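Local coordinates for protein triphenylmethane reductase (Citrobacter sp., PDB 2JL1) that binds NADP and probably uses the reduced cofactor to reduce triphenylmethane dyes, a reaction of interest for their bioremediation, at residues A[19-24]-A[183-187]; A[30-36]-A[47-53]; A[134-140]-A[192-198]. All coordinates share one frame; numbering follows the deposited sequence.

All three contacts belong to one Rossmann-like unit with a seven-stranded parallel sheet. Interactions 2 and 3 each pair an outermost strand with its inner neighbour, at opposite ends of that sheet, whereas interaction 1 joins the ends of two helices lying over its middle. Backbone hydrogen bonds dominate both strand pairs; interaction 1 has none and rests on apolar branches plus one water. All are partly buried: residues 30-33 and 136-140, Leu-20 and Ala-183 lie buried, Lys-23, Glu-48 and Lys-194 exposed. Polar chemistry follows place: interaction 2 holds the cofactor's adenine end, and interaction 3 carries a buried arginine. Interaction 1 touches both others, Leu-21 meeting Val-47 and Val-185 meeting Thr-136 and Leu-138.

Interaction 1 (A[19-24]-A[183-187]); sequences HLLKKV and ATVLT
The one flat side chain, the imidazole of His-19, puts neither face nor edge against 183-187: the ring turns away, and His-19 CB meets Ala-183 CB at 3.6 Å. Alanine suits this place because its single methyl lets the segments come close while still offering an apolar surface to Leu-20, whose CD2 lies 3.9 Å from Ala-183 CB. That branch also reaches Thr-187, CD2 to CG2 3.7 Å, while Leu-20 CD1 lies 4.2 Å from Leu-186 CD1. Threonine is apt at 187 because its two branches do different work. With OG1 set between the backbone N and the carbonyl carbon (chi1 55°), the hydroxyl folds back onto the last turn of the preceding helix and donates to Ala-183 O (2.7 Å), leaving CG2 to pack against both Leu-20 CD2 and Val-24 CG1. Lys-23 runs across this hydroxyl at about a right angle, its CD 3.5 Å from Thr-187 OG1. A water donates to Thr-187 OG1 (3.2 Å) and accepts a weak bond from Lys-23 NZ; the Lys-23 ammonium, close to the C-terminal end of helix 175-186, may also be drawn by its partial negative charge. The contact thus joins the C-terminal ends of helices 11-20 and 175-186 on one face of the sheet, where Leu-20, Leu-186 and Thr-187 rest on Ile-3 of strand 3-5 and Val-24 reaches Ile-29 of strand 29-33.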
# COMPACT_ATOMS: atom_id res chain seq x y z
N HIS A 19 -19.08 15.77 -17.14
CA HIS A 19 -20.10 15.71 -16.09
C HIS A 19 -20.02 16.84 -15.05
O HIS A 19 -21.05 17.36 -14.62
CB HIS A 19 -20.08 14.34 -15.40
CG HIS A 19 -20.60 13.23 -16.26
ND1 HIS A 19 -21.93 13.09 -16.57
CD2 HIS A 19 -19.96 12.21 -16.89
CE1 HIS A 19 -22.10 12.04 -17.35
NE2 HIS A 19 -20.92 11.48 -17.55
N LEU A 20 -18.80 17.22 -14.65
CA LEU A 20 -18.61 18.36 -13.74
C LEU A 20 -19.11 19.67 -14.35
O LEU A 20 -19.66 20.52 -13.64
CB LEU A 20 -17.13 18.52 -13.32
CG LEU A 20 -16.58 17.49 -12.32
CD1 LEU A 20 -15.07 17.64 -12.10
CD2 LEU A 20 -17.34 17.59 -11.02
N LEU A 21 -18.93 19.81 -15.66
CA LEU A 21 -19.37 21.02 -16.39
C LEU A 21 -20.90 21.18 -16.38
O LEU A 21 -21.40 22.27 -16.62
CB LEU A 21 -18.80 21.05 -17.82
CG LEU A 21 -17.31 21.39 -17.98
CD1 LEU A 21 -16.76 21.10 -19.41
CD2 LEU A 21 -17.02 22.84 -17.60
N LYS A 22 -21.63 20.11 -16.11
CA LYS A 22 -23.08 20.21 -15.95
C LYS A 22 -23.47 20.51 -14.50
O LYS A 22 -24.64 20.70 -14.20
CB LYS A 22 -23.78 18.94 -16.42
CG LYS A 22 -23.63 18.65 -17.89
CD LYS A 22 -24.45 17.42 -18.24
CE LYS A 22 -24.11 16.84 -19.60
NZ LYS A 22 -24.09 15.35 -19.48
N LYS A 23 -22.48 20.58 -13.60
CA LYS A 23 -22.78 20.78 -12.17
C LYS A 23 -22.18 22.04 -11.55
O LYS A 23 -22.77 22.63 -10.66
CB LYS A 23 -22.35 19.54 -11.35
CG LYS A 23 -23.13 18.27 -11.65
CD LYS A 23 -22.43 17.04 -11.03
CE LYS A 23 -23.13 15.72 -11.41
NZ LYS A 23 -24.47 15.56 -10.77
N VAL A 24 -20.99 22.42 -12.00
CA VAL A 24 -20.25 23.54 -11.42
C VAL A 24 -19.75 24.43 -12.57
O VAL A 24 -19.60 23.95 -13.69
CB VAL A 24 -19.06 23.05 -10.52
CG1 VAL A 24 -19.56 22.29 -9.28
CG2 VAL A 24 -18.08 22.18 -11.31
N ALA A 183 -18.06 12.55 -10.47
CA ALA A 183 -18.58 13.92 -10.50
C ALA A 183 -19.64 14.18 -9.43
O ALA A 183 -19.64 15.26 -8.78
CB ALA A 183 -19.10 14.28 -11.90
N THR A 184 -20.53 13.22 -9.21
CA THR A 184 -21.56 13.34 -8.16
C THR A 184 -20.91 13.48 -6.78
O THR A 184 -21.22 14.38 -6.02
CB THR A 184 -22.49 12.12 -8.21
OG1 THR A 184 -23.13 12.08 -9.49
CG2 THR A 184 -23.55 12.16 -7.12
N VAL A 185 -19.99 12.57 -6.48
CA VAL A 185 -19.25 12.55 -5.24
C VAL A 185 -18.49 13.86 -4.96
O VAL A 185 -18.52 14.36 -3.83
CB VAL A 185 -18.31 11.31 -5.23
CG1 VAL A 185 -17.20 11.45 -4.22
CG2 VAL A 185 -19.13 10.03 -4.96
N LEU A 186 -17.82 14.39 -5.98
CA LEU A 186 -17.05 15.66 -5.88
C LEU A 186 -17.88 16.91 -5.57
O LEU A 186 -17.35 17.91 -5.05
CB LEU A 186 -16.22 15.88 -7.16
CG LEU A 186 -15.08 14.87 -7.42
CD1 LEU A 186 -14.59 14.95 -8.87
CD2 LEU A 186 -13.92 15.04 -6.42
N THR A 187 -19.18 16.85 -5.88
CA THR A 187 -20.05 18.04 -5.86
C THR A 187 -21.20 17.95 -4.86
O THR A 187 -22.19 18.67 -4.99
CB THR A 187 -20.67 18.29 -7.24
OG1 THR A 187 -21.36 17.10 -7.68
CG2 THR A 187 -19.61 18.68 -8.26
O HOH W 1 -24.46 16.25 -7.50

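Interaction 2 (A[30-36]-A[47-53]); sequences IAIVRNV and VEVRHGD. With NAP (NADP nicotinamide-adenine-dinucleotide phosphate), chain B.
Arg-34 CG meets Asp-53 OD2 (3.6 Å) beside the adenosine end of NADP, just beyond the C-terminal ends of two parallel strands in a Rossmann beta-alpha-beta unit. The Arg-34 guanidinium lies flat over the adenine, N7A 3.3 Å above its plane, while its edge takes the 2'-phosphate: NE bonds to O3X (3.2 Å) and NH2 to O2X (2.8 Å). A bend at chi3 (58°) turns the extended chain onto the base. This two-bond grip on a group absent from NAD is consistent with NADP use. Asp-53 OD1 accepts from adenine N6A (3.1 Å) and from Asn-55 N, so the carboxylate is held in place.

Behind this shell, the paired strands bring both residues to the same end of the sheet: Ala-31 and Val-33 each give and take a backbone hydrogen bond, ending with Gly-52 N to Val-33 O (2.8 Å). Glycine suits position 52, since Ile-32 CG2, 3.7 Å from Gly-52 CA, occupies the side where a side chain would point. Farther back, Ile-30 CD1 lies over a face of the Arg-50 guanidinium, whose NH1 bonds Ala-63 O and Ala-65 O. Arg-50 NE completes a salt bridge to Glu-48 OE1 (2.9 Å), from 54° above the carboxylate plane.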
# COMPACT_ATOMS: atom_id res chain seq x y z
N ILE A 30 -10.29 22.28 -12.52
CA ILE A 30 -8.89 22.32 -12.96
C ILE A 30 -8.49 20.98 -13.58
O ILE A 30 -8.52 19.94 -12.92
CB ILE A 30 -7.91 22.63 -11.81
CG1 ILE A 30 -8.24 23.96 -11.13
CG2 ILE A 30 -6.47 22.67 -12.33
CD1 ILE A 30 -7.59 24.13 -9.77
N ALA A 31 -8.12 21.02 -14.85
CA ALA A 31 -7.63 19.84 -15.53
C ALA A 31 -6.14 19.76 -15.28
O ALA A 31 -5.40 20.70 -15.59
CB ALA A 31 -7.92 19.91 -17.01
N ILE A 32 -5.71 18.66 -14.67
CA ILE A 32 -4.30 18.41 -14.46
C ILE A 32 -3.91 17.32 -15.45
O ILE A 32 -4.52 16.24 -15.50
CB ILE A 32 -3.96 18.06 -12.99
CG1 ILE A 32 -4.26 19.27 -12.10
CG2 ILE A 32 -2.49 17.70 -12.85
CD1 ILE A 32 -4.42 18.95 -10.63
N VAL A 33 -2.90 17.62 -16.25
CA VAL A 33 -2.53 16.83 -17.44
C VAL A 33 -1.00 16.71 -17.60
O VAL A 33 -0.26 17.56 -17.13
CB VAL A 33 -3.12 17.49 -18.75
CG1 VAL A 33 -4.62 17.44 -18.76
CG2 VAL A 33 -2.66 18.92 -18.92
N ARG A 34 -0.55 15.66 -18.26
CA ARG A 34 0.88 15.51 -18.59
C ARG A 34 1.25 16.29 -19.88
O ARG A 34 2.31 16.93 -19.96
CB ARG A 34 1.22 14.01 -18.73
CG ARG A 34 2.63 13.73 -19.23
CD ARG A 34 2.93 12.23 -19.22
NE ARG A 34 2.01 11.45 -20.04
CZ ARG A 34 2.25 10.20 -20.44
NH1 ARG A 34 3.39 9.61 -20.10
NH2 ARG A 34 1.35 9.54 -21.18
N ASN A 35 0.34 16.28 -20.85
CA ASN A 35 0.58 16.86 -22.18
C ASN A 35 -0.36 18.05 -22.31
O ASN A 35 -1.55 17.88 -22.56
CB ASN A 35 0.32 15.77 -23.25
CG ASN A 35 0.53 16.26 -24.71
OD1 ASN A 35 0.71 17.44 -24.98
ND2 ASN A 35 0.47 15.31 -25.64
N VAL A 36 0.17 19.26 -22.13
CA VAL A 36 -0.67 20.46 -22.10
C VAL A 36 -1.27 20.83 -23.47
O VAL A 36 -2.33 21.45 -23.52
CB VAL A 36 0.04 21.67 -21.44
CG1 VAL A 36 0.29 21.39 -19.96
CG2 VAL A 36 1.34 22.01 -22.16
N VAL A 47 -12.09 25.65 -18.75
CA VAL A 47 -11.47 24.85 -17.69
C VAL A 47 -9.98 25.19 -17.64
O VAL A 47 -9.30 25.15 -18.66
CB VAL A 47 -11.68 23.33 -17.91
CG1 VAL A 47 -10.95 22.50 -16.83
CG2 VAL A 47 -13.17 22.99 -17.93
N GLU A 48 -9.49 25.52 -16.45
CA GLU A 48 -8.08 25.81 -16.23
C GLU A 48 -7.25 24.53 -16.38
O GLU A 48 -7.59 23.50 -15.81
CB GLU A 48 -7.84 26.43 -14.85
CG GLU A 48 -6.40 26.92 -14.61
CD GLU A 48 -6.10 27.26 -13.16
OE1 GLU A 48 -4.92 27.27 -12.77
OE2 GLU A 48 -7.06 27.52 -12.40
N VAL A 49 -6.17 24.62 -17.14
CA VAL A 49 -5.27 23.48 -17.40
C VAL A 49 -3.98 23.70 -16.61
O VAL A 49 -3.42 24.80 -16.63
CB VAL A 49 -4.93 23.36 -18.92
CG1 VAL A 49 -3.75 22.43 -19.17
CG2 VAL A 49 -6.16 22.93 -19.74
N ARG A 50 -3.50 22.68 -15.92
CA ARG A 50 -2.18 22.74 -15.27
C ARG A 50 -1.39 21.51 -15.64
O ARG A 50 -1.97 20.46 -15.85
CB ARG A 50 -2.30 22.80 -13.75
CG ARG A 50 -2.93 24.06 -13.23
CD ARG A 50 -3.11 23.98 -11.74
NE ARG A 50 -3.72 25.19 -11.22
CZ ARG A 50 -3.87 25.48 -9.92
NH1 ARG A 50 -3.46 24.63 -8.98
NH2 ARG A 50 -4.44 26.64 -9.56
N HIS A 51 -0.08 21.66 -15.74
CA HIS A 51 0.81 20.54 -16.03
C HIS A 51 1.09 19.78 -14.75
O HIS A 51 1.53 20.35 -13.77
CB HIS A 51 2.11 21.05 -16.62
CG HIS A 51 3.10 19.97 -16.94
ND1 HIS A 51 4.36 19.93 -16.39
CD2 HIS A 51 3.02 18.90 -17.76
CE1 HIS A 51 5.01 18.88 -16.85
NE2 HIS A 51 4.22 18.24 -17.69
N GLY A 52 0.85 18.48 -14.76
CA GLY A 52 1.14 17.65 -13.61
C GLY A 52 1.52 16.30 -14.15
O GLY A 52 0.69 15.63 -14.76
N ASP A 53 2.78 15.93 -13.97
CA ASP A 53 3.29 14.65 -14.43
C ASP A 53 3.68 13.79 -13.22
O ASP A 53 4.51 14.22 -12.42
CB ASP A 53 4.50 14.90 -15.35
CG ASP A 53 5.02 13.62 -16.01
OD1 ASP A 53 4.88 12.51 -15.43
OD2 ASP A 53 5.58 13.74 -17.12
PA NAP B . -6.68 6.42 -20.35
O1A NAP B . -5.67 5.48 -20.91
O2A NAP B . -7.61 7.00 -21.34
O5B NAP B . -5.98 7.61 -19.54
C5B NAP B . -4.84 7.45 -18.72
C4B NAP B . -4.46 8.86 -18.32
O4B NAP B . -3.30 8.86 -17.50
C3B NAP B . -4.13 9.66 -19.59
O3B NAP B . -4.77 10.91 -19.53
C2B NAP B . -2.65 9.86 -19.51
O2B NAP B . -2.29 11.12 -19.99
C1B NAP B . -2.41 9.83 -18.02
N9A NAP B . -0.99 9.57 -17.74
C8A NAP B . -0.21 8.56 -18.22
N7A NAP B . 1.04 8.72 -17.71
C5A NAP B . 1.05 9.84 -16.95
C6A NAP B . 2.05 10.47 -16.21
N6A NAP B . 3.29 9.98 -16.17
N1A NAP B . 1.75 11.61 -15.51
C2A NAP B . 0.48 12.14 -15.55
N3A NAP B . -0.51 11.51 -16.27
C4A NAP B . -0.22 10.38 -16.96
O3 NAP B . -7.50 5.61 -19.21
PN NAP B . -9.06 5.63 -18.83
O1N NAP B . -9.46 7.04 -18.71
O2N NAP B . -9.79 4.73 -19.76
O5D NAP B . -9.04 5.00 -17.31
C5D NAP B . -8.45 5.74 -16.25
C4D NAP B . -7.57 4.90 -15.32
O4D NAP B . -8.30 3.78 -14.86
C3D NAP B . -6.33 4.34 -16.02
O3D NAP B . -5.18 5.15 -15.92
C2D NAP B . -6.11 2.99 -15.37
O2D NAP B . -5.27 3.03 -14.23
C1D NAP B . -7.49 2.61 -14.89
N1N NAP B . -8.01 1.56 -15.78
C2N NAP B . -9.13 0.91 -15.37
C3N NAP B . -9.64 -0.11 -16.12
C7N NAP B . -10.84 -0.83 -15.68
O7N NAP B . -11.38 -1.78 -16.59
N7N NAP B . -11.30 -0.57 -14.45
C4N NAP B . -9.08 -0.41 -17.38
C5N NAP B . -8.01 0.32 -17.82
C6N NAP B . -7.44 1.29 -16.98
P2B NAP B . -1.81 11.36 -21.52
O1X NAP B . -3.02 11.83 -22.30
O2X NAP B . -1.27 10.08 -22.15
O3X NAP B . -0.73 12.42 -21.44

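Interaction 3 (A[134-140]-A[192-198]); sequences PYTFLRN and ENKTYNL
Strands 135-140 and 194-198 run parallel, 18° apart, through a regular series of backbone bonds from Phe-137 N to Lys-194 O as far as Leu-198 N to Arg-139 O, the straightest being Tyr-196 N to Phe-137 O (177°). The start is less regular: Tyr-135 O receives two weak bonds, from Asn-193 N and Lys-194 N. Asn-193 has positive phi, a conformation that asparagine adopts more readily than most residues, and its CA stands over the Tyr-135 ring in a CH-pi contact, 3.7 Å from the centroid. The ring gets there because CG sits between the backbone N and the carbonyl carbon (chi1 65°). Tyr-135 CD1 in turn lies over a face of the Phe-137 ring. A water held at the Tyr-135 ring edge joins Tyr-135 OH (2.7 Å) to Thr-195 OG1 (2.8 Å), a link that gives both hydroxyls a polar partner.

Thr-195 divides its branches: OG1 lies at the edge of Phe-137, 3.5 Å from CD1, and CG2 packs at 3.4 Å on Arg-139 CD. Arg-139 runs alongside Asn-197, whose OD1 is 3.3 Å from that CD but accepts its hydrogen bond from Phe-109 N. The buried guanidinium instead makes salt bridges to Glu-125 and Glu-111, which probably offset its charge. On the other face of the sheet, Leu-138 CD2 lies against Leu-198 CD1 (3.8 Å) and Thr-136 CG2 at the edge of Tyr-196; the Tyr-196 hydroxyl bonds His-191 ND1. Helix 117-130 packs on the side of Tyr-135, Phe-137 and Arg-139, helix 175-186 on that of Thr-136, Leu-138 and Leu-198, with helix 266-271 flanking Tyr-196 and strand 101-107 pairing along the inner edge of strand 135-140.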
# COMPACT_ATOMS: atom_id res chain seq x y z
N PRO A 134 -9.23 13.77 4.33
CA PRO A 134 -10.54 13.14 4.10
C PRO A 134 -10.59 12.55 2.69
O PRO A 134 -10.32 13.27 1.73
CB PRO A 134 -11.51 14.33 4.17
CG PRO A 134 -10.82 15.32 5.06
CD PRO A 134 -9.36 15.15 4.85
N TYR A 135 -10.92 11.26 2.58
CA TYR A 135 -10.80 10.52 1.31
C TYR A 135 -12.15 9.99 0.86
O TYR A 135 -13.09 9.84 1.66
CB TYR A 135 -9.81 9.34 1.42
CG TYR A 135 -10.31 8.27 2.39
CD1 TYR A 135 -11.18 7.25 1.96
CD2 TYR A 135 -9.95 8.30 3.74
CE1 TYR A 135 -11.66 6.29 2.84
CE2 TYR A 135 -10.42 7.34 4.64
CZ TYR A 135 -11.27 6.35 4.19
OH TYR A 135 -11.75 5.42 5.07
N THR A 136 -12.24 9.69 -0.43
CA THR A 136 -13.30 8.85 -0.96
C THR A 136 -12.64 7.87 -1.92
O THR A 136 -12.00 8.27 -2.88
CB THR A 136 -14.37 9.62 -1.76
OG1 THR A 136 -14.91 10.69 -0.96
CG2 THR A 136 -15.51 8.66 -2.14
N PHE A 137 -12.80 6.58 -1.65
CA PHE A 137 -12.24 5.57 -2.53
C PHE A 137 -13.36 5.10 -3.45
O PHE A 137 -14.34 4.49 -3.03
CB PHE A 137 -11.63 4.43 -1.71
CG PHE A 137 -10.45 4.85 -0.89
CD1 PHE A 137 -10.18 4.23 0.33
CD2 PHE A 137 -9.61 5.87 -1.31
CE1 PHE A 137 -9.08 4.59 1.09
CE2 PHE A 137 -8.51 6.26 -0.52
CZ PHE A 137 -8.26 5.61 0.68
N LEU A 138 -13.23 5.51 -4.70
CA LEU A 138 -14.17 5.22 -5.75
C LEU A 138 -13.64 3.95 -6.39
O LEU A 138 -12.80 3.98 -7.31
CB LEU A 138 -14.17 6.38 -6.77
CG LEU A 138 -14.63 7.76 -6.25
CD1 LEU A 138 -14.23 8.91 -7.22
CD2 LEU A 138 -16.12 7.78 -5.96
N ARG A 139 -14.07 2.80 -5.87
CA ARG A 139 -13.48 1.54 -6.31
C ARG A 139 -14.21 1.05 -7.55
O ARG A 139 -15.27 0.44 -7.46
CB ARG A 139 -13.57 0.50 -5.19
CG ARG A 139 -12.66 0.78 -4.00
CD ARG A 139 -12.71 -0.40 -3.07
NE ARG A 139 -11.53 -0.46 -2.20
CZ ARG A 139 -11.21 -1.55 -1.49
NH1 ARG A 139 -11.99 -2.63 -1.54
NH2 ARG A 139 -10.11 -1.57 -0.74
N ASN A 140 -13.64 1.35 -8.72
CA ASN A 140 -14.35 1.12 -9.98
C ASN A 140 -14.32 -0.34 -10.40
O ASN A 140 -13.33 -1.02 -10.18
CB ASN A 140 -13.77 2.00 -11.10
CG ASN A 140 -14.10 3.47 -10.92
OD1 ASN A 140 -14.99 3.84 -10.13
ND2 ASN A 140 -13.38 4.32 -11.63
N GLU A 192 -17.12 11.84 2.73
CA GLU A 192 -15.83 11.87 3.38
C GLU A 192 -15.54 10.58 4.13
O GLU A 192 -16.41 10.02 4.83
CB GLU A 192 -15.71 13.09 4.28
CG GLU A 192 -15.36 14.34 3.49
CD GLU A 192 -15.77 15.62 4.19
OE1 GLU A 192 -16.83 16.17 3.81
OE2 GLU A 192 -15.03 16.06 5.11
N ASN A 193 -14.33 10.08 3.94
CA ASN A 193 -13.88 8.86 4.60
C ASN A 193 -14.76 7.64 4.29
O ASN A 193 -15.08 6.84 5.17
CB ASN A 193 -13.75 9.10 6.11
CG ASN A 193 -12.81 10.25 6.42
OD1 ASN A 193 -13.06 11.04 7.33
ND2 ASN A 193 -11.71 10.33 5.68
N LYS A 194 -15.12 7.49 3.02
CA LYS A 194 -15.98 6.38 2.56
C LYS A 194 -15.33 5.62 1.43
O LYS A 194 -14.58 6.21 0.65
CB LYS A 194 -17.32 6.92 2.06
CG LYS A 194 -18.09 7.73 3.07
CD LYS A 194 -19.02 6.88 3.87
CE LYS A 194 -19.67 7.70 4.96
NZ LYS A 194 -20.84 8.48 4.44
N THR A 195 -15.63 4.33 1.35
CA THR A 195 -15.22 3.47 0.24
C THR A 195 -16.50 3.03 -0.45
O THR A 195 -17.46 2.62 0.22
CB THR A 195 -14.36 2.24 0.73
OG1 THR A 195 -13.17 2.71 1.39
CG2 THR A 195 -13.93 1.35 -0.43
N TYR A 196 -16.54 3.14 -1.78
CA TYR A 196 -17.65 2.64 -2.58
C TYR A 196 -17.13 1.60 -3.54
O TYR A 196 -16.09 1.80 -4.16
CB TYR A 196 -18.33 3.78 -3.37
CG TYR A 196 -18.93 4.82 -2.48
CD1 TYR A 196 -20.02 4.53 -1.66
CD2 TYR A 196 -18.39 6.10 -2.42
CE1 TYR A 196 -20.57 5.51 -0.79
CE2 TYR A 196 -18.91 7.06 -1.58
CZ TYR A 196 -19.99 6.77 -0.77
OH TYR A 196 -20.50 7.74 0.05
N ASN A 197 -17.82 0.48 -3.65
CA ASN A 197 -17.50 -0.50 -4.70
C ASN A 197 -18.47 -0.25 -5.84
O ASN A 197 -19.63 -0.59 -5.76
CB ASN A 197 -17.55 -1.95 -4.15
CG ASN A 197 -16.44 -2.24 -3.15
OD1 ASN A 197 -15.26 -2.41 -3.51
ND2 ASN A 197 -16.82 -2.35 -1.89
N LEU A 198 -17.97 0.41 -6.89
CA LEU A 198 -18.79 0.93 -7.98
C LEU A 198 -18.89 -0.07 -9.12
O LEU A 198 -18.09 -0.06 -10.06
CB LEU A 198 -18.26 2.33 -8.43
CG LEU A 198 -18.19 3.42 -7.33
CD1 LEU A 198 -17.49 4.71 -7.82
CD2 LEU A 198 -19.61 3.77 -6.77
O HOH W 2 -13.43 3.58 4.05